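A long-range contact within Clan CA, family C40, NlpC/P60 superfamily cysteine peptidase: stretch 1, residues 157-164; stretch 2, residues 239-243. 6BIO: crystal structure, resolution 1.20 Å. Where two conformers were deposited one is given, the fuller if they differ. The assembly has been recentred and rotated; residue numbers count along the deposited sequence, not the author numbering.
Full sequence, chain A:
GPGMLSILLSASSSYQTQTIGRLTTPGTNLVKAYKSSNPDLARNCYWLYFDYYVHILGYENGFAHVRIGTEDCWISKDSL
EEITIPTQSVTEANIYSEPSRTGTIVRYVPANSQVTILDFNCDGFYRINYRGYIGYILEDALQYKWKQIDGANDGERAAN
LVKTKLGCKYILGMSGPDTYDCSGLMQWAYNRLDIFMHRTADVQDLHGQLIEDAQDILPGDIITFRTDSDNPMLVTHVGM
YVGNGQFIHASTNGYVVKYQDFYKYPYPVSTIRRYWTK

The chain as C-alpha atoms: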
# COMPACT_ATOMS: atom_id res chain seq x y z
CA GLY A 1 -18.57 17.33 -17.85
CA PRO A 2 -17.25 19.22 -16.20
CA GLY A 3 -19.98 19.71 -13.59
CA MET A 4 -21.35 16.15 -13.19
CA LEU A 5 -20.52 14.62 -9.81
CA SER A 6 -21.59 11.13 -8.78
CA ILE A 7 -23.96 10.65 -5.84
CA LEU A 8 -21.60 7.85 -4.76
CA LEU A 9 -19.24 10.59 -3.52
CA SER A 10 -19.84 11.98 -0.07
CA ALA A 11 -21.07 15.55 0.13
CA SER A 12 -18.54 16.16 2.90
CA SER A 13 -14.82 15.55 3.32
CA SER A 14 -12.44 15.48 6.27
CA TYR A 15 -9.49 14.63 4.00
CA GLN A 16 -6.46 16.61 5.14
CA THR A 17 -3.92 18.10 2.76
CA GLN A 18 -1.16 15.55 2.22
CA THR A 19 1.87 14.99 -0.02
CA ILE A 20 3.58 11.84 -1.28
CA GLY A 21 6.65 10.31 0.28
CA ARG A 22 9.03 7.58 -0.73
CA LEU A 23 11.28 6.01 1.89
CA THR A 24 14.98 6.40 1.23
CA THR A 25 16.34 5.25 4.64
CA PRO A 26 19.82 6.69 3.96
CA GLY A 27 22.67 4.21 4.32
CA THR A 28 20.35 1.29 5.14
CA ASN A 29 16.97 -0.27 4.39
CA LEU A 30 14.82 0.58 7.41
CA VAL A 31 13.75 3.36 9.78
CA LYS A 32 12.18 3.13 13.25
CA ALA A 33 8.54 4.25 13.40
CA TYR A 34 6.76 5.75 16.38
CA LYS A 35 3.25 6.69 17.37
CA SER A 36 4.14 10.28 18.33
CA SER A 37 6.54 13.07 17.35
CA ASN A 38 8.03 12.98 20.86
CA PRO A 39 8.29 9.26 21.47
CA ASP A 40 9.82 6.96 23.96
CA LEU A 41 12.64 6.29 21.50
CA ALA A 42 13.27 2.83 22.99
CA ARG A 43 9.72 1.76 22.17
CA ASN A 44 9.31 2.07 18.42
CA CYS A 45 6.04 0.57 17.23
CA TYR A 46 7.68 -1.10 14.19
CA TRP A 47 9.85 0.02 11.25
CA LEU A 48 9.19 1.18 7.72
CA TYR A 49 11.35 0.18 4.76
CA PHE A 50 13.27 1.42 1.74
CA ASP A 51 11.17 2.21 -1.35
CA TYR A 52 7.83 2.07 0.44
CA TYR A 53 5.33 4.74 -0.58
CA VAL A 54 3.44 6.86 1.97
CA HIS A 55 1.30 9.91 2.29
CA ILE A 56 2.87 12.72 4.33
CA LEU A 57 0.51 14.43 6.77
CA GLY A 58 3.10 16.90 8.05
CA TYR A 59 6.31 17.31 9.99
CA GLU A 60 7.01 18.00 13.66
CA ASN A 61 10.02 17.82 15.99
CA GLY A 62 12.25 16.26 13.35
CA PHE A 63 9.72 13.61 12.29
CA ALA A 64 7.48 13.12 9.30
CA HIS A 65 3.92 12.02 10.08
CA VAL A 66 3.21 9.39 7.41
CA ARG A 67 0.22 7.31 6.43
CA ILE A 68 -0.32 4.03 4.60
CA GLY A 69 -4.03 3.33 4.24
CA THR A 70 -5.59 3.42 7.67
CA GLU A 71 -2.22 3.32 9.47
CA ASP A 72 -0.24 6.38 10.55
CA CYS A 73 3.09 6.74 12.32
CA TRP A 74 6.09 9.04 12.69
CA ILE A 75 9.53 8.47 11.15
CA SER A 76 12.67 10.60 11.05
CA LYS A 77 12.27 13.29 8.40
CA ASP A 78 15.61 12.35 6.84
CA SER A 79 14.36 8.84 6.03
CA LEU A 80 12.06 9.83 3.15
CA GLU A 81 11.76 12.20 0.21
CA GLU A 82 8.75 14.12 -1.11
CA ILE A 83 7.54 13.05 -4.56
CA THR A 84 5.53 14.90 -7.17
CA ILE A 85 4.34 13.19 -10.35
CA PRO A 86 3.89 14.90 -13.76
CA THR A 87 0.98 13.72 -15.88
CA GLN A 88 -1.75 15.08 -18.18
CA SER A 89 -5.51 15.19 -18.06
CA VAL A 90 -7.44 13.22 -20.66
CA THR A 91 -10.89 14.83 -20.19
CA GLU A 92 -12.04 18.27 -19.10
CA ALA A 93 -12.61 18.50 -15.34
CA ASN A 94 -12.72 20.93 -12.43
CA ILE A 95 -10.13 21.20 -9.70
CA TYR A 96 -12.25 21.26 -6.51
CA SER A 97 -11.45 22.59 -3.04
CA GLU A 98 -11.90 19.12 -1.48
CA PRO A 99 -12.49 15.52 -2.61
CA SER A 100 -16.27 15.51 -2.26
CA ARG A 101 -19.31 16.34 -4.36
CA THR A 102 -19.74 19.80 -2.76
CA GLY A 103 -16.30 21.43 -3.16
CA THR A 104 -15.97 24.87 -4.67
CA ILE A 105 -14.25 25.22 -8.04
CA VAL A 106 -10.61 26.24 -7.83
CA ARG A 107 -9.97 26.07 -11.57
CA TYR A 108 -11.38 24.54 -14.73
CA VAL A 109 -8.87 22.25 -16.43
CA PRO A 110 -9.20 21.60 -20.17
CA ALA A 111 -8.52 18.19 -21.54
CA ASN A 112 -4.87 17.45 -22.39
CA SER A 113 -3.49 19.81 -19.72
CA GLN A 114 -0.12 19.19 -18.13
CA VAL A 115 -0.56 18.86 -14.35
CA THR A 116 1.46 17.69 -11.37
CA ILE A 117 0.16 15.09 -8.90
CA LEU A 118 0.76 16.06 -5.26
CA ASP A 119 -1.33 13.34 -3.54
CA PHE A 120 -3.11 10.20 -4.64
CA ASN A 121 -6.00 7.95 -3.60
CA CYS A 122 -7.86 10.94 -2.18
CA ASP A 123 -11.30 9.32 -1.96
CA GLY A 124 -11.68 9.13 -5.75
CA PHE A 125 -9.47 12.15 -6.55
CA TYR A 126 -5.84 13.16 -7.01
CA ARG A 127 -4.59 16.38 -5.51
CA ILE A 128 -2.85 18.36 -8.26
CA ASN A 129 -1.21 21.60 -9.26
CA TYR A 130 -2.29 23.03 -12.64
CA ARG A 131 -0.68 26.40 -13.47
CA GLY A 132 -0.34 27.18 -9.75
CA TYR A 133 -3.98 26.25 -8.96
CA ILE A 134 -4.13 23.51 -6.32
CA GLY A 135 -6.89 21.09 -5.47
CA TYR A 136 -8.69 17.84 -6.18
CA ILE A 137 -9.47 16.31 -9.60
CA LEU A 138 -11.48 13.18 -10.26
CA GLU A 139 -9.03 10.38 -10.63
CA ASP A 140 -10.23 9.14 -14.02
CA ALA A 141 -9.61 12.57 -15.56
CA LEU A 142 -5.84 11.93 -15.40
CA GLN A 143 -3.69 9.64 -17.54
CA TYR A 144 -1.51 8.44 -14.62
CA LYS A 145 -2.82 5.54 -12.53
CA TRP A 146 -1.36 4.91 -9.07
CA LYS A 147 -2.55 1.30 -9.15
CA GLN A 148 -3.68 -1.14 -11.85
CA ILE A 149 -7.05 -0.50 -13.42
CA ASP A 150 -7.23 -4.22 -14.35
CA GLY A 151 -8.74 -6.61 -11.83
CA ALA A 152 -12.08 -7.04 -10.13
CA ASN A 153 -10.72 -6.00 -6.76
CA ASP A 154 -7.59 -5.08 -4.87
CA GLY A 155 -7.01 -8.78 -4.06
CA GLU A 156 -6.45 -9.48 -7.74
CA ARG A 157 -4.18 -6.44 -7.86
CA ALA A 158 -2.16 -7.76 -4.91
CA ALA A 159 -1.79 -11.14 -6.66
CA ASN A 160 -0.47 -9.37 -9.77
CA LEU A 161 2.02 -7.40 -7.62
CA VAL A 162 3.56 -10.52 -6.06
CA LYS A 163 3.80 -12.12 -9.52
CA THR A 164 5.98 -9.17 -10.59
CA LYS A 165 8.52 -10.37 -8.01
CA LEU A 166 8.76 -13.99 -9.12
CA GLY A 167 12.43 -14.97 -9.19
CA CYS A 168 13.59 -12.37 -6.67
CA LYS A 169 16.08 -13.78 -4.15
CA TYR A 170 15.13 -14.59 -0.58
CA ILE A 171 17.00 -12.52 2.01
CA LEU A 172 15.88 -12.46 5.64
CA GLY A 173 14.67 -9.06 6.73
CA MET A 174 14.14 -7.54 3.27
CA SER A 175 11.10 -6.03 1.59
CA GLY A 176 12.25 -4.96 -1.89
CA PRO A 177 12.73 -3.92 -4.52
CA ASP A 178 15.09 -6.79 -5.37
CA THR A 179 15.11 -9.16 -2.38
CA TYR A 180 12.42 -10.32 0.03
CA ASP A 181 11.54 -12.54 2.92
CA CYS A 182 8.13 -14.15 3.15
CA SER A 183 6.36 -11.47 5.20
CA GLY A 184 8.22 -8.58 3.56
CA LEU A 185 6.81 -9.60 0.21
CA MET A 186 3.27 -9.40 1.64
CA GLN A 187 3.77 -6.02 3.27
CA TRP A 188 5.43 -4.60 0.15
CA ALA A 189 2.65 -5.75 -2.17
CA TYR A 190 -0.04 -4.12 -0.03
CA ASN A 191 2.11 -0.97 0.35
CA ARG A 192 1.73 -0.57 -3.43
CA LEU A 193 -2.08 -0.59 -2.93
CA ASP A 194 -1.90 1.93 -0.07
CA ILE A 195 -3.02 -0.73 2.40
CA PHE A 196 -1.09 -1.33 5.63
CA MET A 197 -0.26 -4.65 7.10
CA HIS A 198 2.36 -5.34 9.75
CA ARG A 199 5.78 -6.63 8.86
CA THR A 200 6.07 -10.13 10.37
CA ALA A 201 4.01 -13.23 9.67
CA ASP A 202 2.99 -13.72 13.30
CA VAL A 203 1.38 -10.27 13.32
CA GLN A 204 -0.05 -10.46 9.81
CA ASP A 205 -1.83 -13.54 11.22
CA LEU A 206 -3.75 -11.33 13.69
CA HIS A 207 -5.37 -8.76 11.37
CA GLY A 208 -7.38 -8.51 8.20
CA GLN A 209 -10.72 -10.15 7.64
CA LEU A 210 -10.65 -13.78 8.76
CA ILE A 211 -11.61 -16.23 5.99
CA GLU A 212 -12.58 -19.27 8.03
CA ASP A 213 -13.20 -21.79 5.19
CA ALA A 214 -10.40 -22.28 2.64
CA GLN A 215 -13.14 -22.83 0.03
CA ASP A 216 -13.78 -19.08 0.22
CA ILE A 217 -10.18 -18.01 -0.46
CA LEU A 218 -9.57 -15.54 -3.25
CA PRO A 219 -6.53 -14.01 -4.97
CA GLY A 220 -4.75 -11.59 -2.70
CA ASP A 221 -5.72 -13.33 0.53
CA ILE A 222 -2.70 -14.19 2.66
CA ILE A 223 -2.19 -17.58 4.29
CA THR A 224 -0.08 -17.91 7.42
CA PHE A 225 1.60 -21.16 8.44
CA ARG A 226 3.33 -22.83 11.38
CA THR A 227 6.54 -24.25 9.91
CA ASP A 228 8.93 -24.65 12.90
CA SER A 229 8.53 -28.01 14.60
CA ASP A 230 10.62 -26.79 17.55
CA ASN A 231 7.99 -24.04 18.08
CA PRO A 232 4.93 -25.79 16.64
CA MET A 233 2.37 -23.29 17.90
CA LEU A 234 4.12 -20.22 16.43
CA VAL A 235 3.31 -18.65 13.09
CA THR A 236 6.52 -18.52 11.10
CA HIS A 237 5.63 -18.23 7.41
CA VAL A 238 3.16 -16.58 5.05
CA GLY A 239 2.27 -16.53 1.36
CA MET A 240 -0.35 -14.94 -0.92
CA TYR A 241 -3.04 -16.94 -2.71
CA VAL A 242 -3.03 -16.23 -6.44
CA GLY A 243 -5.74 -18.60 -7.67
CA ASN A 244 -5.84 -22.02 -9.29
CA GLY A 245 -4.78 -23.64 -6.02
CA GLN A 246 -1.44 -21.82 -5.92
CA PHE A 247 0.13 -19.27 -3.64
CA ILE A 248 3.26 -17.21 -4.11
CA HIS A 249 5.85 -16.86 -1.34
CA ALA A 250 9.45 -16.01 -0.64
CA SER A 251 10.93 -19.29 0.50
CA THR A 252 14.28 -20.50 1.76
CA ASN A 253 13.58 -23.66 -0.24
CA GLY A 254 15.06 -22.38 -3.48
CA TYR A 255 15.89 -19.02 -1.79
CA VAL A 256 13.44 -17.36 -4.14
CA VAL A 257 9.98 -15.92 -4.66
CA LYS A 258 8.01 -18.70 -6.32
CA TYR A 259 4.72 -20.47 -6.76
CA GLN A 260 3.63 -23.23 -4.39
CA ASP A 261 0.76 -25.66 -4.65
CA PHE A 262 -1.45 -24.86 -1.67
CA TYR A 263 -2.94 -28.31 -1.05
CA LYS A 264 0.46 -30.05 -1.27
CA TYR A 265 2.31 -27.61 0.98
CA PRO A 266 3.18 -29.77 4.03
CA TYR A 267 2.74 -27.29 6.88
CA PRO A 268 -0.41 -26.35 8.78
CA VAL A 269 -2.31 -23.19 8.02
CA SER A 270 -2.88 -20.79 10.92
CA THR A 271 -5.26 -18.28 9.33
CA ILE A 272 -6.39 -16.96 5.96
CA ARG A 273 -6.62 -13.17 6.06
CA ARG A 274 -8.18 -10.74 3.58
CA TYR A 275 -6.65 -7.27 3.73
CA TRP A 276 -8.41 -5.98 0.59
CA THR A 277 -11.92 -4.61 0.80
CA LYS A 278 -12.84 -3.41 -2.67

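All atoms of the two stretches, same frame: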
# COMPACT_ATOMS: atom_id res chain seq x y z
N ARG A 157 -5.33 -7.31 -7.63
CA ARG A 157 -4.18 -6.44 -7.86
C ARG A 157 -2.99 -6.88 -7.01
O ARG A 157 -1.84 -6.80 -7.45
CB ARG A 157 -4.57 -4.98 -7.57
CG ARG A 157 -5.65 -4.46 -8.47
CD ARG A 157 -5.94 -2.97 -8.24
NE ARG A 157 -6.98 -2.52 -9.16
CZ ARG A 157 -8.28 -2.54 -8.90
NH1 ARG A 157 -9.15 -2.14 -9.84
NH2 ARG A 157 -8.73 -2.88 -7.70
N ALA A 158 -3.24 -7.30 -5.77
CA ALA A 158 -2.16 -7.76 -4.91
C ALA A 158 -1.50 -9.01 -5.49
O ALA A 158 -0.27 -9.14 -5.47
CB ALA A 158 -2.70 -8.03 -3.52
N ALA A 159 -2.31 -9.93 -6.04
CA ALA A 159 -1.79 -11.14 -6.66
C ALA A 159 -0.92 -10.78 -7.86
O ALA A 159 0.15 -11.37 -8.05
CB ALA A 159 -2.94 -12.03 -7.09
N ASN A 160 -1.34 -9.82 -8.68
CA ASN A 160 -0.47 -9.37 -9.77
C ASN A 160 0.85 -8.83 -9.21
O ASN A 160 1.93 -9.12 -9.74
CB ASN A 160 -1.15 -8.32 -10.65
CG ASN A 160 -0.15 -7.73 -11.67
OD1 ASN A 160 0.24 -8.38 -12.66
ND2 ASN A 160 0.26 -6.49 -11.44
N LEU A 161 0.79 -8.00 -8.16
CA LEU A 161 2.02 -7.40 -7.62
C LEU A 161 3.02 -8.47 -7.17
O LEU A 161 4.21 -8.33 -7.46
CB LEU A 161 1.68 -6.44 -6.49
CG LEU A 161 1.18 -5.09 -7.00
CD1 LEU A 161 0.30 -4.37 -6.00
CD2 LEU A 161 2.37 -4.20 -7.38
N VAL A 162 2.57 -9.51 -6.45
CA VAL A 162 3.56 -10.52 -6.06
C VAL A 162 4.09 -11.28 -7.26
O VAL A 162 5.26 -11.69 -7.26
CB VAL A 162 3.10 -11.45 -4.92
CG1 VAL A 162 2.80 -10.68 -3.66
CG2 VAL A 162 1.90 -12.30 -5.36
N LYS A 163 3.28 -11.48 -8.31
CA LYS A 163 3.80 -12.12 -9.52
C LYS A 163 4.94 -11.33 -10.12
O LYS A 163 5.85 -11.92 -10.68
CB LYS A 163 2.69 -12.32 -10.55
CG LYS A 163 1.67 -13.37 -10.14
CD LYS A 163 0.50 -13.43 -11.11
CE LYS A 163 -0.59 -14.30 -10.55
NZ LYS A 163 -1.70 -14.53 -11.56
N THR A 164 4.91 -9.99 -10.02
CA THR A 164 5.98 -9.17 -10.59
C THR A 164 7.31 -9.41 -9.90
O THR A 164 8.35 -8.94 -10.40
CB THR A 164 5.67 -7.66 -10.54
OG1 THR A 164 5.82 -7.14 -9.21
CG2 THR A 164 4.30 -7.33 -11.11
N GLY A 239 2.27 -16.70 2.80
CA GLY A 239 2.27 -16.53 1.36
C GLY A 239 0.94 -15.95 0.91
O GLY A 239 0.03 -15.78 1.71
N MET A 240 0.85 -15.59 -0.38
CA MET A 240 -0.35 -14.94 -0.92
C MET A 240 -1.01 -15.85 -1.95
O MET A 240 -0.37 -16.27 -2.91
CB MET A 240 -0.01 -13.60 -1.59
CG MET A 240 -1.22 -12.87 -2.05
SD MET A 240 -0.89 -11.31 -2.85
CE MET A 240 -0.15 -10.38 -1.52
N TYR A 241 -2.29 -16.14 -1.74
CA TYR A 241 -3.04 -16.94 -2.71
C TYR A 241 -3.13 -16.17 -4.02
O TYR A 241 -3.41 -14.97 -4.01
CB TYR A 241 -4.44 -17.24 -2.15
CG TYR A 241 -5.16 -18.29 -2.97
CD1 TYR A 241 -4.76 -19.62 -2.91
CD2 TYR A 241 -6.22 -17.95 -3.75
CE1 TYR A 241 -5.40 -20.58 -3.67
CE2 TYR A 241 -6.86 -18.90 -4.53
CZ TYR A 241 -6.44 -20.23 -4.48
OH TYR A 241 -7.08 -21.22 -5.25
N VAL A 242 -2.94 -16.87 -5.13
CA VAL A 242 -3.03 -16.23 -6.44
C VAL A 242 -3.96 -16.96 -7.39
O VAL A 242 -3.98 -16.67 -8.59
CB VAL A 242 -1.64 -16.04 -7.07
CG1 VAL A 242 -0.80 -15.09 -6.20
CG2 VAL A 242 -0.93 -17.36 -7.26
N GLY A 243 -4.75 -17.89 -6.88
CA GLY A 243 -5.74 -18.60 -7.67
C GLY A 243 -5.22 -19.93 -8.18
O GLY A 243 -4.04 -20.24 -8.13
O HOH W 1 -4.00 -14.46 -9.74

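How does the helix begin its contact with the strand? The two cross at 109°, with axes 8.2 Å apart at closest approach, burying 263 Å² over both sides, and no direct hydrogen bond links them. Arg157 takes no part, its guanidinium being engaged elsewhere in the structure. Contact starts at Ala158, whose short side chain offers the sulfur an apolar CB, 3.8 Å from Met240 SD, while Ala158 O comes within 3.5 Å of Met240 SD. Met240 points toward the helix with chi1 and chi2 both t, so its extended chain carries the sulfur up to the helix backbone.

Why does a small residue suit the place of Ala159? Here the backbones come nearest: CA of Ala159 is 5.2 Å from CA of Val242. The methyl group is enough to fill the gap, with Ala159 CB 3.8 Å from Val242 CG1. Ala159 N also sits 3.8 Å from Met240 SD, so this alanine touches both inward-facing strand residues. Tyr241, between them, points away, in the usual alternation of a strand.

What does the next turn of the helix add? Asn160 points away and Leu161 sideways, neither making contact, but Val162 points toward the strand and is buried, as are Ala158, Ala159 and Met240. Val162 CG1 lies 3.7 Å from Met240 CE; Val162 CG2 lies 4.0 Å from Val242 CG1 and also 3.9 Å from Met240 SD, so this branched apolar side chain touches both.

How does the contact close at its edge? Lys163 leaves the helix sideways, yet its extended chain brings Lys163 CE to 4.0 Å from Val242 CB, an apolar contact, and leaves NZ free to bind a water. This water bridges the stretches, accepting from Lys163 NZ at 2.9 Å and donating to Val242 O at 2.5 Å. Thr164 stays out of reach; its OG1 instead donates to Leu161 O at 2.7 Å.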